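Local structure of lipoprotein (Burkholderia cenocepacia, 4QHQ) at residues N136-V139 against L140-A143; Q56-P59 against Y60-Q64. The protein binds methionine and, as a lipoprotein of the NlpA family, probably delivers this amino acid to an ABC transporter for uptake. All coordinates share one frame; numbering follows the deposited sequence.

Contact 1: N136-V139 against L140-A143; sequences NATV and LDIA
T138 and D141 face each other across a short 3-10 segment, which carries the chain from a surface loop into strand 142-144, and an ST turn is set into its start. The side-chain part of the hydrogen bonding runs in both directions. T138 tucks OG1 into the space flanked by its N and C (chi1 72°), a position from which it reaches forward to accept from L140 N at 3.2 Å, two residues on. In return, D141 turns its carboxylate back toward the start of the turn: T138 N donates to D141 OD2 at 2.8 Å in a nearly straight bond (170°), meeting the oxygen on its anti side and slightly out of the carboxylate plane. The backbone closes the same turn, since D141 N donates to T138 O at 2.9 Å. A second, weak bond follows from I142 N to V139 O at 3.3 Å. Around this polar frame, E111 and N112 of helix 108-120 bond the backbone N atoms of V139 (weakly) and A137. Apolar contact within the turn is slight, while V139 and I142 both pack on I151 of strand 150-154: I142 folds its CG1 arm back along V139, and its end atom CD1 comes 4.2 Å from V139 CB.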
loop_
_atom_site.group_PDB
_atom_site.type_symbol
_atom_site.label_atom_id
_atom_site.label_comp_id
_atom_site.label_asym_id
_atom_site.label_seq_id
_atom_site.Cartn_x
_atom_site.Cartn_y
_atom_site.Cartn_z
ATOM N N ASN A 136 13.118 10.157 -1.545
ATOM C CA ASN A 136 11.696 10.391 -1.325
ATOM C C ASN A 136 11.341 11.877 -1.279
ATOM O O ASN A 136 11.882 12.636 -0.471
ATOM C CB ASN A 136 11.219 9.678 -0.056
ATOM C CG ASN A 136 11.250 8.161 -0.189
ATOM O OD1 ASN A 136 11.816 7.451 0.655
ATOM N ND2 ASN A 136 10.642 7.655 -1.252
ATOM N N ALA A 137 10.426 12.280 -2.155
ATOM C CA ALA A 137 9.998 13.672 -2.253
ATOM C C ALA A 137 8.937 14.011 -1.210
ATOM O O ALA A 137 8.118 13.163 -0.851
ATOM C CB ALA A 137 9.469 13.961 -3.656
ATOM N N THR A 138 8.961 15.252 -0.721
ATOM C CA THR A 138 7.868 15.784 0.087
ATOM C C THR A 138 7.318 17.017 -0.612
ATOM O O THR A 138 7.795 17.390 -1.687
ATOM C CB THR A 138 8.309 16.196 1.505
ATOM O OG1 THR A 138 9.095 17.396 1.441
ATOM C CG2 THR A 138 9.099 15.081 2.167
ATOM N N VAL A 139 6.322 17.655 -0.007
ATOM C CA VAL A 139 5.745 18.854 -0.617
ATOM C C VAL A 139 6.769 19.985 -0.756
ATOM O O VAL A 139 6.614 20.862 -1.604
ATOM C CB VAL A 139 4.500 19.373 0.139
ATOM C CG1 VAL A 139 3.385 18.335 0.120
ATOM C CG2 VAL A 139 4.857 19.780 1.559
ATOM N N LEU A 140 7.823 19.954 0.060
ATOM C CA LEU A 140 8.867 20.979 -0.002
ATOM C C LEU A 140 9.762 20.813 -1.225
ATOM O O LEU A 140 10.591 21.679 -1.513
ATOM C CB LEU A 140 9.719 20.969 1.273
ATOM C CG LEU A 140 8.974 21.309 2.566
ATOM C CD1 LEU A 140 9.905 21.224 3.775
ATOM C CD2 LEU A 140 8.326 22.684 2.459
ATOM N N ASP A 141 9.590 19.708 -1.943
ATOM C CA ASP A 141 10.390 19.418 -3.130
ATOM C C ASP A 141 9.664 19.743 -4.435
ATOM O O ASP A 141 10.166 19.465 -5.522
ATOM C CB ASP A 141 10.830 17.955 -3.125
ATOM C CG ASP A 141 11.704 17.621 -1.939
ATOM O OD1 ASP A 141 12.698 18.346 -1.718
ATOM O OD2 ASP A 141 11.391 16.639 -1.220
ATOM N N ILE A 142 8.482 20.331 -4.321
ATOM C CA ILE A 142 7.731 20.744 -5.497
ATOM C C ILE A 142 8.369 21.987 -6.128
ATOM O O ILE A 142 8.521 23.017 -5.470
ATOM C CB ILE A 142 6.254 20.975 -5.133
ATOM C CG1 ILE A 142 5.643 19.655 -4.643
ATOM C CG2 ILE A 142 5.475 21.524 -6.327
ATOM C CD1 ILE A 142 4.276 19.793 -4.019
ATOM N N ALA A 143 8.764 21.866 -7.396
ATOM C CA ALA A 143 9.424 22.956 -8.121
ATOM C C ALA A 143 8.430 23.797 -8.914
ATOM O O ALA A 143 8.574 25.019 -9.016
ATOM C CB ALA A 143 10.489 22.401 -9.052
#

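Contact 2: Q56-P59 against Y60-Q64. With MET (methionine), chain B.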
loop_
_atom_site.group_PDB
_atom_site.type_symbol
_atom_site.label_atom_id
_atom_site.label_comp_id
_atom_site.label_asym_id
_atom_site.label_seq_id
_atom_site.Cartn_x
_atom_site.Cartn_y
_atom_site.Cartn_z
ATOM N N GLN A 56 2.715 -4.493 3.047
ATOM C CA GLN A 56 3.538 -3.407 2.516
ATOM C C GLN A 56 4.178 -3.722 1.183
ATOM O O GLN A 56 4.244 -4.871 0.763
ATOM C CB GLN A 56 4.650 -3.083 3.517
ATOM C CG GLN A 56 5.800 -4.087 3.506
ATOM C CD GLN A 56 6.612 -4.047 4.780
ATOM O OE1 GLN A 56 7.144 -3.004 5.162
ATOM N NE2 GLN A 56 6.710 -5.199 5.454
ATOM N N HIS A 57 4.654 -2.676 0.511
ATOM C CA HIS A 57 5.494 -2.844 -0.675
ATOM C C HIS A 57 6.978 -2.671 -0.314
ATOM O O HIS A 57 7.310 -2.297 0.812
ATOM C CB HIS A 57 5.036 -1.912 -1.812
ATOM C CG HIS A 57 4.810 -0.489 -1.396
ATOM N ND1 HIS A 57 5.813 0.303 -0.882
ATOM C CD2 HIS A 57 3.703 0.285 -1.459
ATOM C CE1 HIS A 57 5.327 1.511 -0.634
ATOM N NE2 HIS A 57 4.050 1.531 -0.993
ATOM N N GLN A 58 7.865 -2.984 -1.252
ATOM C CA GLN A 58 9.295 -2.896 -0.987
ATOM C C GLN A 58 9.803 -1.483 -0.655
ATOM O O GLN A 58 10.633 -1.330 0.246
ATOM C CB GLN A 58 10.125 -3.541 -2.105
ATOM C CG GLN A 58 11.598 -3.709 -1.734
ATOM C CD GLN A 58 11.840 -4.795 -0.710
ATOM O OE1 GLN A 58 11.410 -5.934 -0.883
ATOM N NE2 GLN A 58 12.532 -4.444 0.370
ATOM N N PRO A 59 9.310 -0.443 -1.354
ATOM C CA PRO A 59 9.755 0.903 -0.967
ATOM C C PRO A 59 9.391 1.222 0.487
ATOM O O PRO A 59 10.195 1.838 1.194
ATOM C CB PRO A 59 9.023 1.807 -1.967
ATOM C CG PRO A 59 8.966 0.950 -3.199
ATOM C CD PRO A 59 8.617 -0.424 -2.656
ATOM N N TYR A 60 8.231 0.778 0.945
ATOM C CA TYR A 60 7.869 0.999 2.343
ATOM C C TYR A 60 8.813 0.240 3.298
ATOM O O TYR A 60 9.295 0.809 4.280
ATOM C CB TYR A 60 6.412 0.600 2.605
ATOM C CG TYR A 60 5.927 0.995 3.975
ATOM C CD1 TYR A 60 6.051 0.135 5.066
ATOM C CD2 TYR A 60 5.325 2.217 4.179
ATOM C CE1 TYR A 60 5.594 0.512 6.323
ATOM C CE2 TYR A 60 4.872 2.609 5.434
ATOM C CZ TYR A 60 5.011 1.742 6.507
ATOM O OH TYR A 60 4.562 2.137 7.741
ATOM N N LEU A 61 9.075 -1.031 3.010
ATOM C CA LEU A 61 9.980 -1.827 3.836
ATOM C C LEU A 61 11.368 -1.191 3.855
ATOM O O LEU A 61 12.011 -1.108 4.902
ATOM C CB LEU A 61 10.052 -3.252 3.300
ATOM C CG LEU A 61 10.966 -4.223 4.043
ATOM C CD1 LEU A 61 10.634 -4.209 5.520
ATOM C CD2 LEU A 61 10.780 -5.609 3.453
ATOM N N ASP A 62 11.832 -0.730 2.694
ATOM C CA ASP A 62 13.147 -0.085 2.611
ATOM C C ASP A 62 13.221 1.161 3.498
ATOM O O ASP A 62 14.228 1.398 4.177
ATOM C CB ASP A 62 13.472 0.315 1.166
ATOM C CG ASP A 62 13.827 -0.875 0.292
ATOM O OD1 ASP A 62 14.040 -1.980 0.836
ATOM O OD2 ASP A 62 13.892 -0.696 -0.944
ATOM N N SER A 63 12.153 1.953 3.480
ATOM C CA SER A 63 12.066 3.147 4.314
ATOM C C SER A 63 12.113 2.764 5.789
ATOM O O SER A 63 12.821 3.381 6.579
ATOM C CB SER A 63 10.771 3.895 4.007
ATOM O OG SER A 63 10.603 4.999 4.877
ATOM N N GLN A 64 11.358 1.735 6.148
ATOM C CA GLN A 64 11.343 1.257 7.529
ATOM C C GLN A 64 12.709 0.724 7.985
ATOM O O GLN A 64 13.132 0.940 9.125
ATOM C CB GLN A 64 10.284 0.174 7.694
ATOM C CG GLN A 64 8.870 0.650 7.424
ATOM C CD GLN A 64 8.090 0.844 8.705
ATOM O OE1 GLN A 64 7.844 -0.116 9.447
ATOM N NE2 GLN A 64 7.696 2.084 8.977
HETATM N N MET B . -1.382 -2.070 0.314
HETATM C CA MET B . -0.720 -0.766 0.273
HETATM C C MET B . -0.492 -0.321 -1.155
HETATM O O MET B . -0.127 -1.146 -1.984
HETATM C CB MET B . 0.611 -0.846 1.030
HETATM C CG MET B . 1.379 0.488 1.093
HETATM S SD MET B . 2.965 0.325 1.941
HETATM C CE MET B . 2.439 -0.012 3.624
HETATM O OXT MET B . -0.695 0.855 -1.502
#
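H57 and Y60 meet in a local helix-capping contact, where strand 52-57 gives way to helix 58-68 in the buried interior beside the bound methionine. H57 occupies the N-cap position. Its ND1 accepts from Y60 N at 3.1 Å, with the donor tilted modestly from the imidazole plane, while NE2 bonds N110 OD1; this pairing is consistent with a neutral ring whose proton sits on NE2. One step further on, L61 N donates to H57 O, the first of the regular helical bonds. The cap also shapes the pocket. In this two-lobed fold of the periplasmic binding protein type, H57 and Y60 line the ligand's thioether: methionine SD sits 3.3 Å above one face of the imidazole, toward its rim, and the methyl CE lies 3.6 Å above one face of the Y60 ring, again toward the rim. With CG anti to the backbone N (chi1 -172°), the phenol runs under that methyl. At the ring's edge, Q56 OE1 approaches Y60 CD1 to 3.3 Å, in the ring plane; the same oxygen touches L61 CB at 3.5 Å and accepts from N42 ND2, which helps to fix the amide. On the outer side of the first turn, Q58 bends at chi2 (72°) and sends NE2 to D62 OD1, 2.9 Å away; the oxygen is met from above the carboxylate plane, although it lies close to the plane of the amide.

Overall arrangement
Both contacts show side chains shaping the start of a helical turn, but in different settings. Contact 1 lies at the surface, about 20 Å from the centre of the chain to its own centre, whereas contact 2 is largely buried, about 9 Å from it. Their centres are 19 Å apart and they do not touch, yet both rest on helix 108-120, which offers E111 and N112 to contact 1 and N110 to contact 2. In 136-143 a hydroxyl and a carboxylate bond backbone N-H groups; the chain leads into a two-stranded sheet and its side chains lean on strand 150-154, an edge of the five-stranded one. In 56-64 an imidazole caps at the end of a six-stranded-sheet strand and, with Y60, also receives the ligand.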